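Local coordinates for protein Csc2 (Thermofilum pendens, PDB 4TXD) that probably binds CRISPR RNA as the Cas7-family protein of a type I-D CRISPR system, and carries a bound zinc ion, at residues R60-L65 with Y275-V280; T78-S83 with D297-N302; V89-P94 with P201-Q206; Q206-P211 with H234-T239. One frame throughout, in Å; residues are numbered along the deposited sequence.

Interaction 1 of 4, residues R60-L65 with Y275-V280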
# COMPACT_ATOMS: atom_id res chain seq x y z
N ARG A 60 3.08 -8.15 12.19
CA ARG A 60 3.83 -8.91 13.17
C ARG A 60 5.05 -9.61 12.57
O ARG A 60 4.96 -10.31 11.56
CB ARG A 60 2.93 -9.94 13.87
CG ARG A 60 3.56 -10.48 15.13
CD ARG A 60 2.69 -11.49 15.83
NE ARG A 60 3.18 -11.72 17.18
CZ ARG A 60 2.75 -12.70 17.97
NH1 ARG A 60 1.84 -13.54 17.51
NH2 ARG A 60 3.23 -12.84 19.20
N ALA A 61 6.19 -9.40 13.21
CA ALA A 61 7.43 -10.05 12.84
C ALA A 61 7.40 -11.56 13.13
O ALA A 61 7.31 -11.97 14.28
CB ALA A 61 8.59 -9.39 13.58
N ALA A 62 7.50 -12.38 12.08
CA ALA A 62 7.51 -13.84 12.25
C ALA A 62 8.88 -14.31 12.74
O ALA A 62 8.99 -14.96 13.78
CB ALA A 62 7.14 -14.54 10.95
N ASN A 63 9.90 -13.98 11.96
CA ASN A 63 11.30 -14.10 12.34
C ASN A 63 11.84 -12.75 12.84
O ASN A 63 11.07 -11.90 13.28
CB ASN A 63 12.14 -14.62 11.16
CG ASN A 63 11.89 -13.84 9.85
OD1 ASN A 63 11.37 -12.71 9.86
ND2 ASN A 63 12.28 -14.44 8.72
N TYR A 64 13.03 -12.53 12.82
CA TYR A 64 13.66 -11.21 12.96
C TYR A 64 13.35 -10.36 11.74
O TYR A 64 13.41 -10.86 10.66
CB TYR A 64 15.18 -11.31 13.15
CG TYR A 64 15.64 -11.56 14.55
CD1 TYR A 64 15.73 -12.85 15.05
CD2 TYR A 64 15.97 -10.53 15.40
CE1 TYR A 64 16.14 -13.08 16.32
CE2 TYR A 64 16.38 -10.77 16.67
CZ TYR A 64 16.45 -12.05 17.14
OH TYR A 64 16.85 -12.28 18.41
N LEU A 65 13.05 -9.08 11.94
CA LEU A 65 12.94 -8.12 10.86
C LEU A 65 14.16 -7.23 10.81
O LEU A 65 14.48 -6.69 11.81
CB LEU A 65 11.77 -7.20 11.06
CG LEU A 65 10.38 -7.63 10.75
CD1 LEU A 65 9.43 -6.48 10.91
CD2 LEU A 65 10.35 -8.20 9.35
N TYR A 275 13.62 -5.98 5.73
CA TYR A 275 13.81 -7.41 5.32
C TYR A 275 13.56 -8.60 6.33
O TYR A 275 13.73 -8.37 7.48
CB TYR A 275 15.30 -7.54 4.96
CG TYR A 275 15.75 -6.41 4.06
CD1 TYR A 275 15.55 -6.47 2.68
CD2 TYR A 275 16.33 -5.26 4.59
CE1 TYR A 275 15.93 -5.43 1.86
CE2 TYR A 275 16.71 -4.21 3.77
CZ TYR A 275 16.51 -4.31 2.41
OH TYR A 275 16.89 -3.27 1.58
N GLY A 276 12.64 -9.45 5.91
CA GLY A 276 12.23 -10.53 6.80
C GLY A 276 10.81 -10.97 6.51
O GLY A 276 10.21 -10.54 5.53
N THR A 277 10.27 -11.82 7.39
CA THR A 277 8.93 -12.34 7.21
C THR A 277 7.94 -11.73 8.18
O THR A 277 8.19 -11.67 9.39
CB THR A 277 8.91 -13.88 7.37
OG1 THR A 277 9.91 -14.45 6.52
CG2 THR A 277 7.55 -14.45 7.03
N VAL A 278 6.80 -11.26 7.67
CA VAL A 278 5.78 -10.72 8.54
C VAL A 278 4.46 -11.43 8.32
O VAL A 278 4.29 -12.17 7.35
CB VAL A 278 5.55 -9.20 8.31
CG1 VAL A 278 6.84 -8.42 8.58
CG2 VAL A 278 5.01 -8.93 6.89
N ARG A 279 3.54 -11.19 9.24
CA ARG A 279 2.13 -11.47 9.04
C ARG A 279 1.35 -10.19 9.29
O ARG A 279 1.52 -9.52 10.32
CB ARG A 279 1.64 -12.60 9.95
CG ARG A 279 0.17 -12.93 9.73
CD ARG A 279 -0.30 -14.14 10.53
NE ARG A 279 -1.72 -14.38 10.32
CZ ARG A 279 -2.68 -14.09 11.20
NH1 ARG A 279 -2.36 -13.57 12.38
NH2 ARG A 279 -3.95 -14.33 10.90
N VAL A 280 0.52 -9.82 8.33
CA VAL A 280 -0.25 -8.61 8.41
C VAL A 280 -1.70 -8.96 8.60
O VAL A 280 -2.21 -9.87 7.94
CB VAL A 280 -0.09 -7.73 7.14
CG1 VAL A 280 -0.96 -6.48 7.23
CG2 VAL A 280 1.39 -7.37 6.91
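Arg-60 and Arg-279 form an antiparallel hydrogen-bonded pair, Arg-60 N giving to Arg-279 O at 2.8 Å and Arg-279 N to Arg-60 O at 2.9 Å, where strands 52-61 and 277-288 run as neighbours in the antiparallel sheet of this RRM-like, Cas7-family fold. Ala-61 and Val-278 follow as a non-hydrogen-bonded pair, and Ala-62 N then reaches Thr-277 O at 2.9 Å. Beyond this point the chain loops round to Leu-65, the start of strand 65-68 in the smaller sheet, whose backbone lies beside Tyr-275 and Gly-276. With CG anti to its own carbonyl carbon (chi1 -79°), Leu-65 brings CD2 within 3.6 Å of Val-278 CG1, the two branched side chains crossing at about a right angle. The chain turns a corner at Gly-276 and so passes from one sheet to the other; a side chain there would collide with Leu-65 CD2 and Tyr-64 O. Arg-60 and Arg-279 lie on the same face, and their chains lead off to separate partners: Arg-60 to Gly-238 O and Tyr-307, Arg-279 to Glu-281. Thr-277 OG1 is hydrogen-bonded to Glu-267, while the methyl of the same residue, CG2, lies 3.9 Å from Ala-62 CB.

Interaction 2 of 4, residues T78-S83 with D297-N302; sequences TTLEYS and DLAAEN
Leu-80 holds CG anti to its carbonyl carbon (chi1 -76°) and continues extended, which carries CD2 from the strand to the helix at Ala-299 and Ala-300, whereas Tyr-82 places its ring carbon CG between the backbone N and carbonyl carbon (chi1 65°) and swings the ring off to the side, its end leading away from the helix. The result is a helix laid on an edge strand: 77-82 is an outermost strand of the large sheet within this chain, and residues 297-301 of helix 295-301 pass it at 7.8 Å between axes, 63° off parallel. Leu-80 CD2 lies 3.9 Å from both Ala-299 CB and Ala-300 N, so one methyl spans two consecutive helical residues. The Ala-300 methyl meets the strand backbone, CB standing 3.5 Å from Glu-81 O. One residue along the strand, Tyr-82 CB sits 3.5 Å from Ala-300 O, and the edge of the Tyr-82 ring meets Leu-80 O in its plane. Tyr-296 OH adds a hydrogen bond to Glu-81 N, and Ala-299 also rests on Phe-203. Since no hydrogen bond joins the two segments themselves, their contact is van der Waals in nature, with small alanines allowing the helix to approach the strand backbone closely.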
# COMPACT_ATOMS: atom_id res chain seq x y z
N THR A 78 11.91 5.59 16.71
CA THR A 78 11.20 6.82 16.99
C THR A 78 10.61 6.75 18.40
O THR A 78 10.48 5.68 18.97
CB THR A 78 10.07 7.07 15.96
OG1 THR A 78 9.62 8.42 16.08
CG2 THR A 78 8.89 6.10 16.17
N THR A 79 10.26 7.90 18.96
CA THR A 79 9.79 7.95 20.35
C THR A 79 8.28 7.92 20.49
O THR A 79 7.58 8.71 19.88
CB THR A 79 10.32 9.22 21.06
OG1 THR A 79 11.75 9.19 21.04
CG2 THR A 79 9.82 9.29 22.51
N LEU A 80 7.78 7.04 21.33
CA LEU A 80 6.41 7.05 21.74
C LEU A 80 6.32 7.70 23.11
O LEU A 80 6.92 7.24 24.01
CB LEU A 80 5.89 5.65 21.89
CG LEU A 80 5.53 4.76 20.74
CD1 LEU A 80 5.01 3.45 21.29
CD2 LEU A 80 4.50 5.41 19.87
N GLU A 81 5.56 8.76 23.22
CA GLU A 81 5.24 9.37 24.50
C GLU A 81 3.92 8.82 24.98
O GLU A 81 2.94 8.77 24.23
CB GLU A 81 5.18 10.89 24.39
CG GLU A 81 6.22 11.59 25.24
CD GLU A 81 7.21 12.38 24.41
OE1 GLU A 81 6.76 13.08 23.48
OE2 GLU A 81 8.42 12.30 24.69
N TYR A 82 3.89 8.38 26.23
CA TYR A 82 2.68 7.80 26.81
C TYR A 82 2.61 8.12 28.30
O TYR A 82 3.45 8.86 28.82
CB TYR A 82 2.64 6.29 26.55
CG TYR A 82 3.73 5.48 27.23
CD1 TYR A 82 5.04 5.48 26.75
CD2 TYR A 82 3.44 4.68 28.33
CE1 TYR A 82 6.03 4.73 27.36
CE2 TYR A 82 4.42 3.91 28.94
CZ TYR A 82 5.72 3.94 28.46
OH TYR A 82 6.69 3.18 29.08
N SER A 83 1.61 7.57 28.98
CA SER A 83 1.32 7.96 30.36
C SER A 83 2.48 7.65 31.31
O SER A 83 2.82 8.46 32.18
CB SER A 83 0.05 7.27 30.86
OG SER A 83 0.24 5.87 30.94
N ASP A 297 -1.00 7.50 17.70
CA ASP A 297 -1.84 7.57 18.87
C ASP A 297 -2.22 6.19 19.35
O ASP A 297 -2.25 5.93 20.50
CB ASP A 297 -3.06 8.45 18.62
CG ASP A 297 -2.71 9.88 18.44
OD1 ASP A 297 -1.75 10.33 19.01
OD2 ASP A 297 -3.41 10.57 17.73
N LEU A 298 -2.50 5.30 18.42
CA LEU A 298 -2.88 3.96 18.77
C LEU A 298 -1.75 3.22 19.45
O LEU A 298 -1.93 2.56 20.42
CB LEU A 298 -3.37 3.22 17.55
CG LEU A 298 -4.68 3.72 16.95
CD1 LEU A 298 -4.98 3.05 15.64
CD2 LEU A 298 -5.81 3.50 17.91
N ALA A 299 -0.56 3.36 18.91
CA ALA A 299 0.60 2.74 19.48
C ALA A 299 0.90 3.30 20.86
O ALA A 299 1.20 2.58 21.74
CB ALA A 299 1.78 2.89 18.57
N ALA A 300 0.81 4.60 21.01
CA ALA A 300 1.07 5.24 22.28
C ALA A 300 0.13 4.74 23.36
O ALA A 300 0.52 4.53 24.45
CB ALA A 300 1.01 6.74 22.15
N GLU A 301 -1.11 4.53 22.98
CA GLU A 301 -2.12 3.93 23.82
C GLU A 301 -1.77 2.54 24.28
O GLU A 301 -2.31 2.07 25.22
CB GLU A 301 -3.37 3.72 22.99
CG GLU A 301 -4.43 4.74 23.13
CD GLU A 301 -5.66 4.32 22.36
OE1 GLU A 301 -6.25 3.31 22.73
OE2 GLU A 301 -5.99 4.97 21.39
N ASN A 302 -0.92 1.89 23.52
CA ASN A 302 -0.58 0.50 23.73
C ASN A 302 0.91 0.26 24.05
O ASN A 302 1.36 -0.83 24.02
CB ASN A 302 -0.99 -0.33 22.53
CG ASN A 302 -2.47 -0.54 22.45
OD1 ASN A 302 -2.99 -1.36 23.15
ND2 ASN A 302 -3.13 0.19 21.59

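Interaction 3 of 4, residues V89-P94 with P201-Q206; sequences VPVIQP and PAFATQ
Two neighbouring strands of the large antiparallel sheet, 85-92 and 197-204, meet here and bring Val-91 opposite Phe-203 and Ile-92 opposite Ala-202, at the place where the first strand passes into helix 94-115. The backbone ladder consists of Ala-204 N to Pro-90 O at 3.0 Å, and of a reciprocal pair in which Ile-92 N and Ala-202 N each give to the other's carbonyl oxygen at 2.8 Å. Val-91 and Phe-203 occupy the same face of the sheet. Val-91 sets CG2, which stands anti to N, over a face of the Phe-203 ring, 4.1 Å from CD2, and at the same time beside Pro-201 CB at 3.6 Å. Ile-92 and Ala-202 pack on the reverse face, where Ile-92 also touches Phe-241 of the next strand. Further along, Pro-90 CD lies 3.8 Å from Ala-204 CB, and Val-89 CG2 comes within 3.4 Å of Ala-204 O, a buried oxygen that has no polar partner in the model. At the other end Pro-94 lays its ring obliquely across that of Pro-201, with CG 3.6 Å from Pro-201 N. A serine in place of Pro-94 would probably lose this ring-to-ring contact and leave a gap beside the Pro-201 ring. Because Pro-90 has no N-H, the bond that would return to Ala-204 O is missing; three backbone bonds join the segments, and close aliphatic contacts make up the rest of the joint.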
# COMPACT_ATOMS: atom_id res chain seq x y z
N VAL A 89 11.05 3.20 19.96
CA VAL A 89 10.61 1.92 19.41
C VAL A 89 10.96 1.86 17.93
O VAL A 89 11.10 2.90 17.28
CB VAL A 89 9.08 1.71 19.57
CG1 VAL A 89 8.68 1.65 21.05
CG2 VAL A 89 8.31 2.81 18.83
N PRO A 90 11.08 0.65 17.39
CA PRO A 90 11.22 0.52 15.94
C PRO A 90 10.01 1.07 15.20
O PRO A 90 8.88 1.02 15.69
CB PRO A 90 11.33 -1.00 15.71
CG PRO A 90 11.60 -1.59 17.03
CD PRO A 90 11.15 -0.63 18.10
N VAL A 91 10.26 1.59 14.01
CA VAL A 91 9.19 2.14 13.19
C VAL A 91 9.43 1.77 11.73
O VAL A 91 10.57 1.69 11.27
CB VAL A 91 9.11 3.68 13.36
CG1 VAL A 91 10.42 4.33 12.96
CG2 VAL A 91 7.96 4.26 12.54
N ILE A 92 8.34 1.48 11.03
CA ILE A 92 8.40 1.25 9.60
C ILE A 92 7.88 2.50 8.92
O ILE A 92 6.69 2.80 8.98
CB ILE A 92 7.56 0.02 9.17
CG1 ILE A 92 7.94 -1.21 10.01
CG2 ILE A 92 7.74 -0.26 7.68
CD1 ILE A 92 7.02 -2.41 9.79
N GLN A 93 8.77 3.26 8.29
CA GLN A 93 8.40 4.54 7.69
C GLN A 93 7.44 4.35 6.50
O GLN A 93 7.45 3.30 5.84
CB GLN A 93 9.66 5.31 7.25
CG GLN A 93 10.48 5.92 8.41
CD GLN A 93 11.22 7.21 8.00
OE1 GLN A 93 12.19 7.19 7.24
NE2 GLN A 93 10.75 8.34 8.51
N PRO A 94 6.60 5.36 6.23
CA PRO A 94 5.62 5.30 5.14
C PRO A 94 6.19 4.86 3.79
O PRO A 94 5.55 4.05 3.12
CB PRO A 94 5.11 6.75 5.06
CG PRO A 94 5.23 7.25 6.46
CD PRO A 94 6.50 6.62 6.99
N PRO A 201 3.40 6.14 9.39
CA PRO A 201 4.43 5.17 9.80
C PRO A 201 3.77 4.04 10.58
O PRO A 201 2.73 4.28 11.19
CB PRO A 201 5.36 5.99 10.73
CG PRO A 201 5.00 7.44 10.48
CD PRO A 201 3.54 7.43 10.08
N ALA A 202 4.35 2.83 10.58
CA ALA A 202 3.86 1.78 11.45
C ALA A 202 4.78 1.65 12.67
O ALA A 202 5.99 1.46 12.54
CB ALA A 202 3.75 0.46 10.70
N PHE A 203 4.21 1.79 13.84
CA PHE A 203 4.94 1.84 15.09
C PHE A 203 4.92 0.54 15.92
O PHE A 203 3.90 0.01 16.18
CB PHE A 203 4.38 2.94 15.97
CG PHE A 203 4.42 4.31 15.38
CD1 PHE A 203 3.40 4.76 14.59
CD2 PHE A 203 5.45 5.15 15.65
CE1 PHE A 203 3.43 6.02 14.06
CE2 PHE A 203 5.49 6.41 15.13
CZ PHE A 203 4.47 6.84 14.33
N ALA A 204 6.08 0.07 16.34
CA ALA A 204 6.13 -1.05 17.29
C ALA A 204 5.64 -0.56 18.65
O ALA A 204 5.77 0.63 18.97
CB ALA A 204 7.55 -1.60 17.40
N THR A 205 5.04 -1.44 19.42
CA THR A 205 4.57 -1.06 20.74
C THR A 205 5.57 -1.39 21.84
O THR A 205 5.40 -1.00 22.96
CB THR A 205 3.28 -1.79 21.10
OG1 THR A 205 3.48 -3.17 21.02
CG2 THR A 205 2.20 -1.42 20.19
N GLN A 206 6.61 -2.10 21.48
CA GLN A 206 7.68 -2.46 22.41
C GLN A 206 9.02 -2.27 21.74
O GLN A 206 9.15 -2.42 20.51
CB GLN A 206 7.53 -3.92 22.88
CG GLN A 206 6.22 -4.24 23.58
CD GLN A 206 6.00 -5.73 23.69
OE1 GLN A 206 6.01 -6.45 22.68
NE2 GLN A 206 5.80 -6.21 24.91

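Interaction 4 of 4, residues Q206-P211 with H234-T239; sequences QRRITP and HVEPGT
Glu-236, whose N-H reaches Arg-208 O across the contact at 2.8 Å, has its own carbonyl oxygen gripped by two donors: Thr-239 OG1 at 2.8 Å and Thr-239 N at 3.2 Å, both from the same face of its plane. They close the type II turn 236-239, against which the 206-211 loop is laid. A second backbone bond runs from Thr-210 N to His-234 O at 3.0 Å, and together the two bonds flank the single bridge between Ile-209 and Val-235. The Arg-208 side chain, bent at chi3 (59°), crosses over the turn. Its guanidinium has Thr-239 N over one face, while NH1 gives Gln-206 OE1 a nearly straight bond in the guanidinium plane, 3.0 Å long. NH2 ends near Pro-237 O, but the angle there is too poor for a hydrogen bond. The carboxylate of Glu-236 does not touch the guanidinium directly; a water accepts from Arg-208 NE at 2.6 Å and donates to Glu-236 OE1 at 2.7 Å. Another water links Glu-236 OE2 to Thr-210 OG1. Cutting Arg-208 back to an alanine would probably strip Gln-206 OE1 of this donor, break the water link to Glu-236 and uncover the turn. The His-234 ring leads away to Glu-232. The loop is thus tied by one direct backbone bond to the turn and by another to strand 232-235, while a water stands between the opposite charges of Arg-208 and Glu-236, whose attraction is likely to be softer than direct contact would give.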
# COMPACT_ATOMS: atom_id res chain seq x y z
N GLN A 206 6.61 -2.10 21.48
CA GLN A 206 7.68 -2.46 22.41
C GLN A 206 9.02 -2.27 21.74
O GLN A 206 9.15 -2.42 20.51
CB GLN A 206 7.53 -3.92 22.88
CG GLN A 206 6.22 -4.24 23.58
CD GLN A 206 6.00 -5.73 23.69
OE1 GLN A 206 6.01 -6.45 22.68
NE2 GLN A 206 5.80 -6.21 24.91
N ARG A 207 10.02 -1.97 22.56
CA ARG A 207 11.40 -1.84 22.11
C ARG A 207 12.08 -3.20 22.18
O ARG A 207 12.79 -3.49 23.14
CB ARG A 207 12.14 -0.82 22.97
CG ARG A 207 13.56 -0.49 22.52
CD ARG A 207 14.19 0.57 23.45
NE ARG A 207 15.35 1.26 22.86
CZ ARG A 207 16.56 0.72 22.76
NH1 ARG A 207 16.76 -0.52 23.19
NH2 ARG A 207 17.56 1.40 22.21
N ARG A 208 11.83 -4.05 21.19
CA ARG A 208 12.37 -5.40 21.24
C ARG A 208 13.37 -5.56 20.11
O ARG A 208 13.03 -6.03 19.02
CB ARG A 208 11.24 -6.45 21.17
CG ARG A 208 10.43 -6.54 22.47
CD ARG A 208 9.12 -7.29 22.29
NE ARG A 208 9.31 -8.67 21.82
CZ ARG A 208 8.31 -9.51 21.57
NH1 ARG A 208 7.04 -9.13 21.75
NH2 ARG A 208 8.58 -10.74 21.14
N ILE A 209 14.58 -5.06 20.37
CA ILE A 209 15.63 -5.06 19.35
C ILE A 209 16.92 -5.63 19.91
O ILE A 209 17.18 -5.60 21.12
CB ILE A 209 15.89 -3.64 18.78
CG1 ILE A 209 16.53 -2.72 19.83
CG2 ILE A 209 14.60 -3.04 18.20
CD1 ILE A 209 17.11 -1.42 19.25
N THR A 210 17.74 -6.17 19.01
CA THR A 210 19.03 -6.70 19.42
C THR A 210 19.91 -5.57 19.96
O THR A 210 20.06 -4.53 19.32
CB THR A 210 19.75 -7.40 18.26
OG1 THR A 210 18.94 -8.48 17.77
CG2 THR A 210 21.08 -7.96 18.75
N PRO A 211 20.46 -5.75 21.17
CA PRO A 211 21.43 -4.76 21.68
C PRO A 211 22.67 -4.76 20.79
O PRO A 211 23.32 -5.80 20.68
CB PRO A 211 21.76 -5.26 23.09
CG PRO A 211 20.64 -6.19 23.44
CD PRO A 211 20.19 -6.81 22.15
N HIS A 234 17.73 -4.76 14.36
CA HIS A 234 17.20 -6.09 14.30
C HIS A 234 16.03 -6.23 15.25
O HIS A 234 16.22 -6.25 16.42
CB HIS A 234 18.26 -7.12 14.62
CG HIS A 234 19.41 -7.11 13.67
ND1 HIS A 234 20.56 -7.82 13.87
CD2 HIS A 234 19.57 -6.46 12.51
CE1 HIS A 234 21.38 -7.61 12.87
NE2 HIS A 234 20.80 -6.79 12.02
N VAL A 235 14.84 -6.28 14.69
CA VAL A 235 13.61 -6.34 15.47
C VAL A 235 13.30 -7.81 15.81
O VAL A 235 13.35 -8.68 14.94
CB VAL A 235 12.44 -5.72 14.69
CG1 VAL A 235 11.17 -5.72 15.52
CG2 VAL A 235 12.81 -4.29 14.24
N GLU A 236 12.98 -8.08 17.08
CA GLU A 236 12.86 -9.47 17.54
C GLU A 236 11.54 -10.10 17.13
O GLU A 236 10.54 -9.42 17.00
CB GLU A 236 13.03 -9.53 19.07
CG GLU A 236 14.47 -9.27 19.48
CD GLU A 236 14.66 -9.09 20.95
OE1 GLU A 236 13.66 -8.96 21.68
OE2 GLU A 236 15.83 -9.09 21.37
N PRO A 237 11.54 -11.43 16.90
CA PRO A 237 10.33 -12.16 16.50
C PRO A 237 9.18 -11.86 17.45
O PRO A 237 9.40 -11.71 18.65
CB PRO A 237 10.75 -13.63 16.60
CG PRO A 237 12.25 -13.60 16.35
CD PRO A 237 12.74 -12.28 16.94
N GLY A 238 7.97 -11.74 16.92
CA GLY A 238 6.79 -11.49 17.74
C GLY A 238 6.45 -10.02 17.96
O GLY A 238 5.35 -9.71 18.38
N THR A 239 7.39 -9.12 17.69
CA THR A 239 7.13 -7.69 17.80
C THR A 239 5.94 -7.33 16.93
O THR A 239 5.88 -7.72 15.77
CB THR A 239 8.35 -6.84 17.36
OG1 THR A 239 9.47 -7.14 18.21
CG2 THR A 239 8.04 -5.36 17.41
O HOH W 1 11.37 -10.27 22.01
O HOH W 2 16.26 -7.25 23.40
O HOH W 3 19.31 -3.84 16.70
O HOH W 4 17.81 -9.96 19.81

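Overall arrangement
Interactions 1, 3 and 2 lie along one large antiparallel sheet, and interaction 4 sets a loop against the end of strand 232-235, of the smaller sheet, and the turn that follows. Interactions 2 and 3, with centres about 10 Å apart, touch directly: Thr-78 and Val-89 pair along adjacent strands, and Phe-203 packs on Thr-78 and Ala-299. Interaction 4 shares Gln-206 with interaction 3, and Pro-90 meets Ile-209 and Val-235. It also touches interaction 1, about 11 Å away between centres, where Ala-61 O faces Gly-238 N and Leu-65 O faces Val-235 N. The centres of interactions 1 and 2 stand about 21 Å apart. All four lie away from the zinc site of Cys-146, Asp-165, Cys-168 and Cys-171.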